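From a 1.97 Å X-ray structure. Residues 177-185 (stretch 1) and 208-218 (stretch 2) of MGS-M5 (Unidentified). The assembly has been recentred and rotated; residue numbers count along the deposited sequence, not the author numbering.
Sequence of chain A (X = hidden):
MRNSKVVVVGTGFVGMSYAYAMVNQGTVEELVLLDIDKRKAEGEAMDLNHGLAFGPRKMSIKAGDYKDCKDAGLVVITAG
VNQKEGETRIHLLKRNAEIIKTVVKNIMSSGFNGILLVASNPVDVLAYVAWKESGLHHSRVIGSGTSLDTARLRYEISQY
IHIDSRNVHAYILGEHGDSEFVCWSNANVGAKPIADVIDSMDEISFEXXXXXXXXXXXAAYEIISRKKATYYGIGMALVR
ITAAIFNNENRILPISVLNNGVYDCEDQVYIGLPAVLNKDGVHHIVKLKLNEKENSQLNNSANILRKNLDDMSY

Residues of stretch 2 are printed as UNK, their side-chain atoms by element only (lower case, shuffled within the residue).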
# COMPACT_ATOMS: atom_id res chain seq x y z
N GLY A 177 8.55 24.70 19.22
CA GLY A 177 7.98 25.83 20.00
C GLY A 177 8.53 27.09 19.39
O GLY A 177 9.07 27.05 18.25
N ASP A 178 8.43 28.19 20.13
CA ASP A 178 8.64 29.55 19.60
C ASP A 178 10.06 29.80 19.10
O ASP A 178 10.26 30.68 18.27
CB ASP A 178 8.30 30.61 20.66
CG ASP A 178 6.81 30.62 21.07
OD1 ASP A 178 5.95 30.17 20.28
OD2 ASP A 178 6.51 31.09 22.20
N SER A 179 11.04 29.03 19.59
CA SER A 179 12.43 29.27 19.19
C SER A 179 12.92 28.34 18.05
O SER A 179 14.09 28.37 17.68
CB SER A 179 13.36 29.19 20.42
OG SER A 179 13.68 27.83 20.76
N GLU A 180 12.05 27.55 17.46
CA GLU A 180 12.45 26.78 16.27
C GLU A 180 12.86 27.67 15.11
O GLU A 180 12.50 28.82 15.05
CB GLU A 180 11.34 25.88 15.77
CG GLU A 180 10.18 26.70 15.19
CD GLU A 180 8.94 25.86 15.04
OE1 GLU A 180 8.96 24.73 15.55
OE2 GLU A 180 7.97 26.32 14.41
N PHE A 181 13.57 27.12 14.15
CA PHE A 181 14.02 27.96 13.06
C PHE A 181 14.21 27.10 11.81
O PHE A 181 14.32 25.86 11.91
CB PHE A 181 15.34 28.68 13.42
CG PHE A 181 16.51 27.72 13.63
CD1 PHE A 181 16.70 27.11 14.87
CD2 PHE A 181 17.38 27.41 12.59
CE1 PHE A 181 17.74 26.21 15.07
CE2 PHE A 181 18.43 26.52 12.75
CZ PHE A 181 18.62 25.91 14.01
N VAL A 182 14.20 27.72 10.64
CA VAL A 182 14.38 26.98 9.40
C VAL A 182 15.85 26.89 9.10
O VAL A 182 16.56 27.87 9.18
CB VAL A 182 13.72 27.67 8.18
CG1 VAL A 182 13.84 26.77 6.93
CG2 VAL A 182 12.30 28.05 8.46
N CYS A 183 16.31 25.72 8.72
CA CYS A 183 17.67 25.62 8.24
C CYS A 183 17.67 25.89 6.72
O CYS A 183 17.59 24.96 5.91
CB CYS A 183 18.24 24.23 8.58
SG CYS A 183 19.90 24.00 8.01
N TRP A 184 17.70 27.17 6.33
CA TRP A 184 17.69 27.48 4.90
C TRP A 184 19.02 27.15 4.19
O TRP A 184 19.02 27.02 2.99
CB TRP A 184 17.37 28.97 4.66
CG TRP A 184 15.93 29.38 5.05
CD1 TRP A 184 15.54 30.31 5.99
CD2 TRP A 184 14.73 28.89 4.46
NE1 TRP A 184 14.17 30.41 6.03
CE2 TRP A 184 13.64 29.55 5.11
CE3 TRP A 184 14.46 27.95 3.45
CZ2 TRP A 184 12.30 29.31 4.76
CZ3 TRP A 184 13.12 27.68 3.12
CH2 TRP A 184 12.06 28.35 3.79
N SER A 185 20.14 27.09 4.92
CA SER A 185 21.44 26.89 4.27
C SER A 185 21.56 25.47 3.70
O SER A 185 22.39 25.22 2.81
CB SER A 185 22.59 27.13 5.24
OG SER A 185 22.49 26.19 6.32
N UNK A 208 9.39 35.42 0.47
CA UNK A 208 8.45 34.37 0.79
C UNK A 208 8.98 33.52 1.94
O UNK A 208 8.21 32.88 2.66
o UNK A 208 6.78 35.24 -1.30
c UNK A 208 7.56 34.27 -1.58
o UNK A 208 7.89 33.96 -2.75
c UNK A 208 8.18 33.48 -0.46
N UNK A 209 10.31 33.48 2.08
CA UNK A 209 10.93 32.57 3.03
C UNK A 209 10.57 32.98 4.45
O UNK A 209 10.23 32.16 5.27
c UNK A 209 12.46 32.56 2.88
c UNK A 209 14.53 31.93 1.52
c UNK A 209 12.33 30.72 1.17
c UNK A 209 12.99 32.03 1.53
N UNK A 210 10.67 34.28 4.74
CA UNK A 210 10.36 34.77 6.08
C UNK A 210 8.88 34.54 6.34
O UNK A 210 8.50 34.11 7.43
o UNK A 210 11.14 36.42 9.93
c UNK A 210 10.57 36.86 7.65
c UNK A 210 10.75 36.25 6.23
c UNK A 210 11.44 36.21 8.73
o UNK A 210 12.42 35.49 8.42
N UNK A 211 8.05 34.75 5.32
CA UNK A 211 6.62 34.50 5.48
C UNK A 211 6.35 33.04 5.83
O UNK A 211 5.55 32.73 6.71
n UNK A 211 3.80 33.44 3.75
c UNK A 211 3.43 35.14 5.05
c UNK A 211 2.52 33.41 4.05
c UNK A 211 5.85 34.82 4.22
c UNK A 211 4.40 34.52 4.35
n UNK A 211 2.27 34.43 4.85
N UNK A 212 7.02 32.15 5.11
CA UNK A 212 6.86 30.71 5.35
C UNK A 212 7.28 30.33 6.77
O UNK A 212 6.58 29.54 7.44
c UNK A 212 7.82 29.48 1.63
c UNK A 212 6.98 30.01 2.92
c UNK A 212 7.79 28.42 4.73
c UNK A 212 7.68 29.87 4.28
N UNK A 213 8.39 30.89 7.25
CA UNK A 213 8.80 30.65 8.63
C UNK A 213 7.68 31.07 9.60
O UNK A 213 7.30 30.32 10.50
c UNK A 213 10.97 30.94 12.73
c UNK A 213 10.40 33.21 12.26
c UNK A 213 10.37 31.63 10.44
c UNK A 213 10.13 31.37 8.95
o UNK A 213 10.92 32.64 14.48
c UNK A 213 10.21 32.90 10.93
c UNK A 213 10.76 30.62 11.34
c UNK A 213 10.77 32.24 13.16
N UNK A 214 7.12 32.26 9.39
CA UNK A 214 6.03 32.75 10.24
C UNK A 214 4.84 31.81 10.20
O UNK A 214 4.26 31.48 11.25
c UNK A 214 6.72 35.23 9.97
c UNK A 214 7.27 35.21 11.38
c UNK A 214 5.62 34.16 9.82
c UNK A 214 6.27 36.66 9.60
N UNK A 215 4.49 31.34 9.00
CA UNK A 215 3.37 30.40 8.85
C UNK A 215 3.62 29.13 9.65
O UNK A 215 2.74 28.56 10.29
n UNK A 215 0.10 29.46 5.27
c UNK A 215 3.16 30.00 7.36
c UNK A 215 0.20 29.93 6.70
c UNK A 215 2.49 31.04 6.50
c UNK A 215 1.02 31.22 6.93
N UNK A 216 4.84 28.64 9.55
CA UNK A 216 5.19 27.43 10.30
C UNK A 216 5.11 27.67 11.81
O UNK A 216 4.54 26.86 12.56
c UNK A 216 7.08 25.82 10.86
c UNK A 216 6.59 26.92 9.90
c UNK A 216 6.58 26.42 8.46
N UNK A 217 5.67 28.81 12.26
CA UNK A 217 5.60 29.22 13.66
C UNK A 217 4.17 29.29 14.23
O UNK A 217 3.92 28.90 15.37
n UNK A 217 6.88 32.83 17.79
c UNK A 217 7.73 30.69 13.85
n UNK A 217 8.61 33.22 16.34
c UNK A 217 6.22 30.62 13.84
n UNK A 217 7.53 31.18 16.32
c UNK A 217 8.34 30.60 15.26
c UNK A 217 7.68 32.41 16.82
N UNK A 218 3.24 29.79 13.42
CA UNK A 218 1.87 30.11 13.85
C UNK A 218 0.89 28.97 13.57
O UNK A 218 -0.27 29.06 13.95
c UNK A 218 0.23 32.05 13.83
c UNK A 218 1.37 31.34 13.11
o UNK A 218 0.22 32.16 15.10
o UNK A 218 -0.63 32.57 13.10
O HOH W 1 4.37 31.03 18.07
O HOH W 2 5.81 28.24 17.44
O HOH W 3 13.34 32.29 7.93

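Position 208 carries two carbons, the second bearing two oxygens: a short carboxylate, Asp 208. Its end leads away from stretch 1 and makes no contact there.

At 209, four carbons forked at the second reach over the six-membered ring of Trp 184: leucine. Leu 209 CD2 lies 3.5 Å from Trp 184 CH2 and 3.8 Å from the centroid of that ring, 21° off the normal, so the methyl rests over the ring face as a CH-pi contact.

At 210, three carbons end in two oxygens, with no direct contact, giving Glu 210. Water 3 accepts from Trp 184 NE1 (2.8 Å to the water O) and donates weakly to Glu 210 OE1 (3.4 Å from the same O).

Position 211 shows one carbon and a five-membered ring of three carbons and two nitrogens, out of reach of stretch 1: His 211.

At 212, four carbons forked at the first, one arm two carbons long, approach the edge of the Trp 184 indole near its plane: Ile 212. Its CG2 is 4.4 Å from Trp 184 CH2.

Position 213 has one carbon followed by a six-carbon ring bearing an oxygen, set against Glu 180 and Val 182: Tyr 213. Glu 180 O lies 3.5 Å from Tyr 213 CE1, near the ring plane at its edge, while Val 182 CG2 packs 4.0 Å from Tyr 213 CB.

Position 214, again four carbons forked at the second, is Leu 214; 215, four carbons in a row ending in nitrogen, is Lys 215. Both are out of reach.

At 216 one carbon carries two others, beside the Glu 180 carboxylate: Val 216, whose CG1 is 3.7 Å from Glu 180 OE2.

Position 217 has three carbons, a nitrogen, and a carbon carrying two more nitrogens, close to Asp 178: Arg 217. Its NH2 forms a long salt bridge with Asp 178 OD1 (3.8 Å). Asp 178 O lies over the guanidinium face, 3.4 Å from Arg 217 NE, at an angle too poor for a hydrogen bond. Arg 217 NH1 instead donates to Tyr 213 OH at 3.0 Å and 160°.

Position 218, two carbons with two terminal oxygens, pointing away, is Asp 218.

The contact buries 475 Å² without one direct hydrogen bond between the stretches. Leu 209 and Ile 212 pack on Trp 184, Tyr 213 on Val 182 and beside the Glu 180 carbonyl, and Val 216 lies against the Glu 180 carboxylate. At the other end, water 1 supports the long salt bridge, 2.8 Å from Asp 178 OD1 and 3.1 Å from Arg 217 NH2.

Stretch 2 208-218: DLEHIYLKVRD
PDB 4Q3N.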